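Local coordinates for periplasmic binding protein/LacI transcriptional regulator (Brachyspira murdochii, PDB 4KQC), which probably binds a carbohydrate or related small solute in the cleft between two lobes, as other periplasmic solute-binding proteins of ABC transporters do, at residues Asn213-Met216 and Ala217-Phe220; Ser151-Gly154 and Ile155-Glu159; Ala284-Ser288 and Lys289-Val293. All coordinates share one frame; numbering follows the deposited sequence.

Interaction 1 (Asn213-Met216 and Ala217-Phe220)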
loop_
_atom_site.group_PDB
_atom_site.type_symbol
_atom_site.label_atom_id
_atom_site.label_comp_id
_atom_site.label_asym_id
_atom_site.label_seq_id
_atom_site.Cartn_x
_atom_site.Cartn_y
_atom_site.Cartn_z
ATOM N N ASN A 213 -0.204 -2.505 -5.640
ATOM C CA ASN A 213 1.023 -2.337 -4.899
ATOM C C ASN A 213 2.226 -2.385 -5.821
ATOM O O ASN A 213 2.089 -2.557 -7.027
ATOM C CB ASN A 213 1.153 -3.256 -3.660
ATOM C CG ASN A 213 1.551 -4.645 -3.998
ATOM O OD1 ASN A 213 1.539 -5.019 -5.138
ATOM N ND2 ASN A 213 1.841 -5.455 -2.974
ATOM N N GLU A 214 3.402 -2.174 -5.246
ATOM C CA GLU A 214 4.625 -2.207 -6.025
ATOM C C GLU A 214 4.907 -3.555 -6.726
ATOM O O GLU A 214 5.371 -3.614 -7.860
ATOM C CB GLU A 214 5.790 -1.846 -5.072
ATOM C CG GLU A 214 7.092 -1.770 -5.763
ATOM C CD GLU A 214 8.251 -1.508 -4.738
ATOM O OE1 GLU A 214 8.022 -1.291 -3.523
ATOM O OE2 GLU A 214 9.388 -1.567 -5.211
ATOM N N ALA A 215 4.586 -4.667 -6.064
ATOM C CA ALA A 215 4.797 -5.974 -6.642
ATOM C C ALA A 215 3.917 -6.117 -7.865
ATOM O O ALA A 215 4.344 -6.646 -8.858
ATOM C CB ALA A 215 4.450 -7.048 -5.638
HETATM N N MSE A 216 2.665 -5.662 -7.791
HETATM C CA MSE A 216 1.821 -5.662 -8.978
HETATM C C MSE A 216 2.427 -4.885 -10.110
HETATM O O MSE A 216 2.368 -5.332 -11.270
HETATM C CB MSE A 216 0.411 -5.149 -8.691
HETATM C CG MSE A 216 -0.444 -5.784 -7.613
HETATM SE SE MSE A 216 -0.701 -7.715 -7.846
HETATM C CE MSE A 216 0.670 -8.377 -6.589
ATOM N N ALA A 217 2.951 -3.695 -9.812
ATOM C CA ALA A 217 3.587 -2.865 -10.849
ATOM C C ALA A 217 4.795 -3.569 -11.461
ATOM O O ALA A 217 4.936 -3.598 -12.684
ATOM C CB ALA A 217 3.976 -1.541 -10.280
ATOM N N ARG A 218 5.629 -4.192 -10.637
ATOM C CA ARG A 218 6.772 -4.959 -11.211
ATOM C C ARG A 218 6.321 -6.058 -12.150
ATOM O O ARG A 218 6.889 -6.217 -13.199
ATOM C CB ARG A 218 7.669 -5.567 -10.123
ATOM C CG ARG A 218 8.625 -4.645 -9.418
ATOM C CD ARG A 218 9.795 -5.480 -8.817
ATOM N NE ARG A 218 9.335 -6.574 -7.955
ATOM C CZ ARG A 218 8.803 -6.433 -6.731
ATOM N NH1 ARG A 218 8.667 -5.239 -6.143
ATOM N NH2 ARG A 218 8.430 -7.512 -6.056
ATOM N N GLY A 219 5.334 -6.866 -11.762
ATOM C CA GLY A 219 4.803 -7.906 -12.599
ATOM C C GLY A 219 4.229 -7.377 -13.865
ATOM O O GLY A 219 4.403 -7.929 -14.952
ATOM N N PHE A 220 3.514 -6.241 -13.763
ATOM C CA PHE A 220 2.989 -5.621 -14.968
ATOM C C PHE A 220 4.107 -5.214 -15.953
ATOM O O PHE A 220 3.936 -5.393 -17.189
ATOM C CB PHE A 220 2.139 -4.414 -14.558
ATOM C CG PHE A 220 1.820 -3.475 -15.673
ATOM C CD1 PHE A 220 0.781 -3.735 -16.563
ATOM C CD2 PHE A 220 2.597 -2.340 -15.865
ATOM C CE1 PHE A 220 0.503 -2.841 -17.591
ATOM C CE2 PHE A 220 2.317 -1.469 -16.926
ATOM C CZ PHE A 220 1.275 -1.746 -17.761
#

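Interaction 2 (Ser151-Gly154 and Ile155-Glu159)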
loop_
_atom_site.group_PDB
_atom_site.type_symbol
_atom_site.label_atom_id
_atom_site.label_comp_id
_atom_site.label_asym_id
_atom_site.label_seq_id
_atom_site.Cartn_x
_atom_site.Cartn_y
_atom_site.Cartn_z
ATOM N N SER A 151 -5.443 -10.386 2.174
ATOM C CA SER A 151 -5.178 -9.852 3.499
ATOM C C SER A 151 -6.043 -8.566 3.614
ATOM O O SER A 151 -6.573 -8.035 2.612
ATOM C CB SER A 151 -3.676 -9.534 3.624
ATOM O OG SER A 151 -3.329 -8.288 2.928
ATOM N N ASP A 152 -6.088 -8.006 4.803
ATOM C CA ASP A 152 -6.703 -6.713 5.088
ATOM C C ASP A 152 -6.241 -5.613 4.125
ATOM O O ASP A 152 -7.044 -4.836 3.627
ATOM C CB ASP A 152 -6.322 -6.373 6.538
ATOM C CG ASP A 152 -6.934 -5.138 7.032
ATOM O OD1 ASP A 152 -8.162 -5.016 6.907
ATOM O OD2 ASP A 152 -6.166 -4.326 7.623
ATOM N N THR A 153 -4.941 -5.552 3.884
ATOM C CA THR A 153 -4.346 -4.569 2.965
ATOM C C THR A 153 -4.805 -4.757 1.513
ATOM O O THR A 153 -5.273 -3.823 0.862
ATOM C CB THR A 153 -2.819 -4.661 3.005
ATOM O OG1 THR A 153 -2.375 -4.459 4.363
ATOM C CG2 THR A 153 -2.179 -3.695 2.056
ATOM N N GLY A 154 -4.773 -5.963 1.030
ATOM C CA GLY A 154 -5.179 -6.222 -0.368
ATOM C C GLY A 154 -6.661 -5.960 -0.523
ATOM O O GLY A 154 -7.101 -5.385 -1.519
ATOM N N ILE A 155 -7.462 -6.428 0.444
ATOM C CA ILE A 155 -8.930 -6.235 0.361
ATOM C C ILE A 155 -9.258 -4.729 0.343
ATOM O O ILE A 155 -10.031 -4.263 -0.464
ATOM C CB ILE A 155 -9.642 -6.981 1.479
ATOM C CG1 ILE A 155 -9.445 -8.523 1.287
ATOM C CG2 ILE A 155 -11.099 -6.610 1.564
ATOM C CD1 ILE A 155 -9.825 -9.289 2.528
ATOM N N GLY A 156 -8.668 -3.978 1.256
ATOM C CA GLY A 156 -8.937 -2.588 1.302
ATOM C C GLY A 156 -8.423 -1.788 0.129
ATOM O O GLY A 156 -9.132 -0.891 -0.361
ATOM N N ARG A 157 -7.233 -2.115 -0.375
ATOM C CA ARG A 157 -6.743 -1.393 -1.567
ATOM C C ARG A 157 -7.567 -1.700 -2.805
ATOM O O ARG A 157 -7.656 -0.871 -3.700
ATOM C CB ARG A 157 -5.279 -1.666 -1.822
ATOM C CG ARG A 157 -4.367 -1.080 -0.762
ATOM C CD ARG A 157 -2.922 -1.150 -1.177
ATOM N NE ARG A 157 -2.015 -0.597 -0.191
ATOM C CZ ARG A 157 -0.705 -0.504 -0.380
ATOM N NH1 ARG A 157 -0.173 -0.881 -1.505
ATOM N NH2 ARG A 157 0.077 0.083 0.521
ATOM N N ALA A 158 -8.207 -2.858 -2.862
ATOM C CA ALA A 158 -9.091 -3.204 -3.998
ATOM C C ALA A 158 -10.478 -2.617 -3.808
ATOM O O ALA A 158 -11.021 -2.005 -4.750
ATOM C CB ALA A 158 -9.237 -4.723 -4.110
ATOM N N GLU A 159 -11.088 -2.862 -2.660
ATOM C CA GLU A 159 -12.474 -2.432 -2.324
ATOM C C GLU A 159 -12.574 -0.924 -2.452
ATOM O O GLU A 159 -13.578 -0.410 -2.931
ATOM C CB GLU A 159 -12.916 -2.848 -0.910
ATOM C CG GLU A 159 -13.527 -4.263 -0.768
ATOM C CD GLU A 159 -14.136 -4.603 0.624
ATOM O OE1 GLU A 159 -14.020 -3.833 1.625
ATOM O OE2 GLU A 159 -14.710 -5.698 0.726
#

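Interaction 3 (Ala284-Ser288 and Lys289-Val293)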
loop_
_atom_site.group_PDB
_atom_site.type_symbol
_atom_site.label_atom_id
_atom_site.label_comp_id
_atom_site.label_asym_id
_atom_site.label_seq_id
_atom_site.Cartn_x
_atom_site.Cartn_y
_atom_site.Cartn_z
ATOM N N ALA A 284 3.008 5.599 20.585
ATOM C CA ALA A 284 3.551 4.660 21.553
ATOM C C ALA A 284 4.036 5.337 22.816
ATOM O O ALA A 284 3.765 4.855 23.936
ATOM C CB ALA A 284 4.620 3.847 20.922
ATOM N N TYR A 285 4.686 6.463 22.632
ATOM C CA TYR A 285 5.148 7.283 23.710
ATOM C C TYR A 285 3.991 7.748 24.544
ATOM O O TYR A 285 4.036 7.638 25.805
ATOM C CB TYR A 285 6.020 8.415 23.179
ATOM C CG TYR A 285 6.455 9.325 24.300
ATOM C CD1 TYR A 285 7.483 8.943 25.099
ATOM C CD2 TYR A 285 5.833 10.532 24.521
ATOM C CE1 TYR A 285 7.924 9.721 26.145
ATOM C CE2 TYR A 285 6.251 11.345 25.581
ATOM C CZ TYR A 285 7.294 10.902 26.384
ATOM O OH TYR A 285 7.796 11.627 27.462
ATOM N N LYS A 286 2.976 8.308 23.907
ATOM C CA LYS A 286 1.788 8.811 24.666
ATOM C C LYS A 286 1.120 7.692 25.427
ATOM O O LYS A 286 0.753 7.845 26.628
ATOM C CB LYS A 286 0.775 9.480 23.726
ATOM C CG LYS A 286 1.301 10.785 23.117
ATOM C CD LYS A 286 0.271 11.383 22.177
ATOM C CE LYS A 286 0.657 12.818 21.868
ATOM N NZ LYS A 286 -0.095 13.401 20.733
ATOM N N ALA A 287 0.973 6.530 24.775
ATOM C CA ALA A 287 0.349 5.361 25.434
ATOM C C ALA A 287 1.219 4.895 26.599
ATOM O O ALA A 287 0.665 4.467 27.632
ATOM C CB ALA A 287 0.119 4.238 24.447
ATOM N N SER A 288 2.554 5.043 26.495
ATOM C CA SER A 288 3.451 4.663 27.577
ATOM C C SER A 288 3.286 5.542 28.813
ATOM O O SER A 288 3.635 5.146 29.908
ATOM C CB SER A 288 4.902 4.649 27.119
ATOM O OG SER A 288 5.538 5.892 27.077
ATOM N N LYS A 289 2.807 6.754 28.601
ATOM C CA LYS A 289 2.558 7.707 29.684
ATOM C C LYS A 289 1.165 7.596 30.263
ATOM O O LYS A 289 0.795 8.395 31.120
ATOM C CB LYS A 289 2.781 9.118 29.140
ATOM C CG LYS A 289 4.223 9.430 28.798
ATOM C CD LYS A 289 5.096 8.896 29.898
ATOM C CE LYS A 289 6.542 9.319 29.820
ATOM N NZ LYS A 289 6.855 10.137 31.011
ATOM N N GLY A 290 0.371 6.684 29.736
ATOM C CA GLY A 290 -1.013 6.464 30.137
ATOM C C GLY A 290 -1.949 7.498 29.506
ATOM O O GLY A 290 -3.108 7.649 29.938
ATOM N N GLU A 291 -1.470 8.214 28.493
ATOM C CA GLU A 291 -2.358 9.173 27.812
ATOM C C GLU A 291 -3.276 8.463 26.803
ATOM O O GLU A 291 -2.908 7.487 26.158
ATOM C CB GLU A 291 -1.580 10.267 27.112
ATOM C CG GLU A 291 -0.762 11.205 27.993
ATOM C CD GLU A 291 0.275 11.974 27.174
ATOM O OE1 GLU A 291 -0.024 12.300 26.013
ATOM O OE2 GLU A 291 1.402 12.231 27.669
ATOM N N SER A 292 -4.468 8.994 26.630
ATOM C CA SER A 292 -5.396 8.437 25.664
ATOM C C SER A 292 -4.867 8.635 24.258
ATOM O O SER A 292 -4.292 9.687 23.935
ATOM C CB SER A 292 -6.766 9.083 25.789
ATOM O OG SER A 292 -6.653 10.476 25.696
ATOM N N VAL A 293 -5.028 7.603 23.430
ATOM C CA VAL A 293 -4.621 7.678 22.036
ATOM C C VAL A 293 -5.727 7.224 21.095
ATOM O O VAL A 293 -6.637 6.483 21.476
ATOM C CB VAL A 293 -3.344 6.807 21.782
ATOM C CG1 VAL A 293 -2.124 7.355 22.537
ATOM C CG2 VAL A 293 -3.549 5.341 22.121
#

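Interaction 1 (Asn213-Met216 and Ala217-Phe220)
Glu-214 and Arg-218 stand one helical turn apart, and their side chains slant across each other with the carboxylate and guanidinium planes 79° apart. Glu-214 OE2 lies 3.9 Å from Arg-218 NH1, a long salt bridge that is probably modest in strength. The other carboxylate oxygen, OE1, is hydrogen-bonded to the hydroxyl of Tyr-318, near the end of the chain, so the acid is shared between two partners. Arg-218 reaches this place by folding back: its chain bends at chi3 (-54°), which turns the guanidinium toward the start of the helix. One face of the guanidinium lies over Ala-215 CA, which is 3.7 Å from the group's plane and off toward the rim. Ala-215 suits the spot because its short CB, 4.0 Å from Arg-218 NH2, lets the flat cation settle against the helix surface.

At the helix start, Asn-213 turns its amide back over the first turn. OD1 accepts from Met-216 N at 3.0 Å in a nearly straight bond (169°), the donor tilted modestly from the amide plane, while ND2 is held by Gln-189 OE1, which holds the amide in one orientation. Beyond the cap, main-chain bonds run from Ala-217 N to Asn-213 O and on to Phe-220 N and Met-216 O.

The side of the helix toward the sheet and helix 191-199 is apolar. Met-216, present as selenomethionine, packs on Leu-211 and Ile-194; Ala-217 also meets Leu-211, and Phe-220 adds Ile-209 and Val-198. Ala-217, being small, is consistent with a close approach to strand 208-211. This N-cap, after a short link from the strand, is a classical way to start a helix, here in the beta-alpha-beta unit 208-211, 214-223 and 246-250 of the periplasmic-binding-protein fold.

Interaction 2 (Ser151-Gly154 and Ile155-Glu159)
Arg-157 N donates to Thr-153 O at 2.9 Å, and Ile-155 N to Ser-151 O at 2.8 Å, two of the main-chain bonds that wind the first turns of this helix. Ser-151, the N-cap residue, turns its OG to Asp-149. The guanidinium of Arg-157 finds its polar partners further afield: NE bonds Asn-113 OD1, while NH1 meets Ser-212 O and forms a salt bridge with Asp-251. Several partners thus hold this buried cation, and they probably stabilise its charge.

Thr-153 and Arg-157 lie side by side and point the same way. With CG2 of Thr-153 anti to its own N (OG1 chi1 -57°), the methyl is laid over the NE end of one guanidinium face, 3.8 Å from Arg-157 NE. The arginine is fully extended from CG to NE, the shape a long reach needs. On another flank Ile-155 leans CG1 on Ser-151 O at 3.2 Å. Without side chains, Gly-154 and Gly-156 suit buried positions in this turn.

The turn opens helix 152-171, which joins strand 141-146 to strand 179-184; Arg-157 reaches from it to Phe-250 on strand 246-250, making a cation-pi contact there.

Interaction 3 (Ala284-Ser288 and Lys289-Val293)
Bends at chi2 (-43°) and chi4 in Lys-289 curl its chain back along Tyr-285, whose CG lies anti to the backbone N (chi1 177°) and sends the ring toward the helix end. The two side chains slant past one another: Lys-289 CG sits over one face of the ring, 4.1 Å from its plane and displaced toward the rim, and CE approaches Tyr-285 OH at 3.5 Å. A lysine suits this place because its methylenes can lie on an aromatic surface while the ammonium stays at the outside.

Ser-288 OG bends back to donate to Tyr-285 O at 2.6 Å, a carbonyl that also receives a weak bond from Lys-289 N. Next, Gly-290 takes a positive phi of 79°, readily adopted without a side chain, and the chain reverses in a Schellman motif. Glu-291 N donates to Lys-286 O at 2.9 Å, and Gly-290 N reaches Ala-287 O from well above the carbonyl plane.

Beyond the turn, Glu-291 slants across the extended chain of Lys-286, its OE1 meeting the lysine methylenes at CG (3.5 Å). Val-293 points back at the helix, its CG1 3.8 Å from Lys-286 CB and also near Ala-287 CB; Val-293 and Ala-287 both rest on Leu-106 of strand 105-110.

Lys-286 NZ and Glu-291 OE1 remain 5.4 Å apart, not in contact, so any attraction between these charges is probably slight. The chemistry is thus divided: backbone bonds close the helix, and apolar branches pin the departing chain to the sheet.

In the fold
Interactions 1 and 2 are neighbouring helix starts in one lobe: their centres lie about 15 Å apart and they touch, Asn-213 CB resting 3.5 Å from Arg-157 NH1. The capping residue of one helix is thereby packed against the arginine sent out by the other. Their helices follow strands 208-211 and 141-146, adjacent in the mixed sheet. Interaction 3 belongs to the other lobe, beside the parallel sheet; its centre is about 29 Å from that of interaction 2 and about 37 Å from that of interaction 1. In this family solute sits between the lobes. Thr-153 meets Ser-94, after strand 89-92, and Glu-214 meets His-16, after strand 6-10; these cross-lobe contacts are consistent with positions near that cleft.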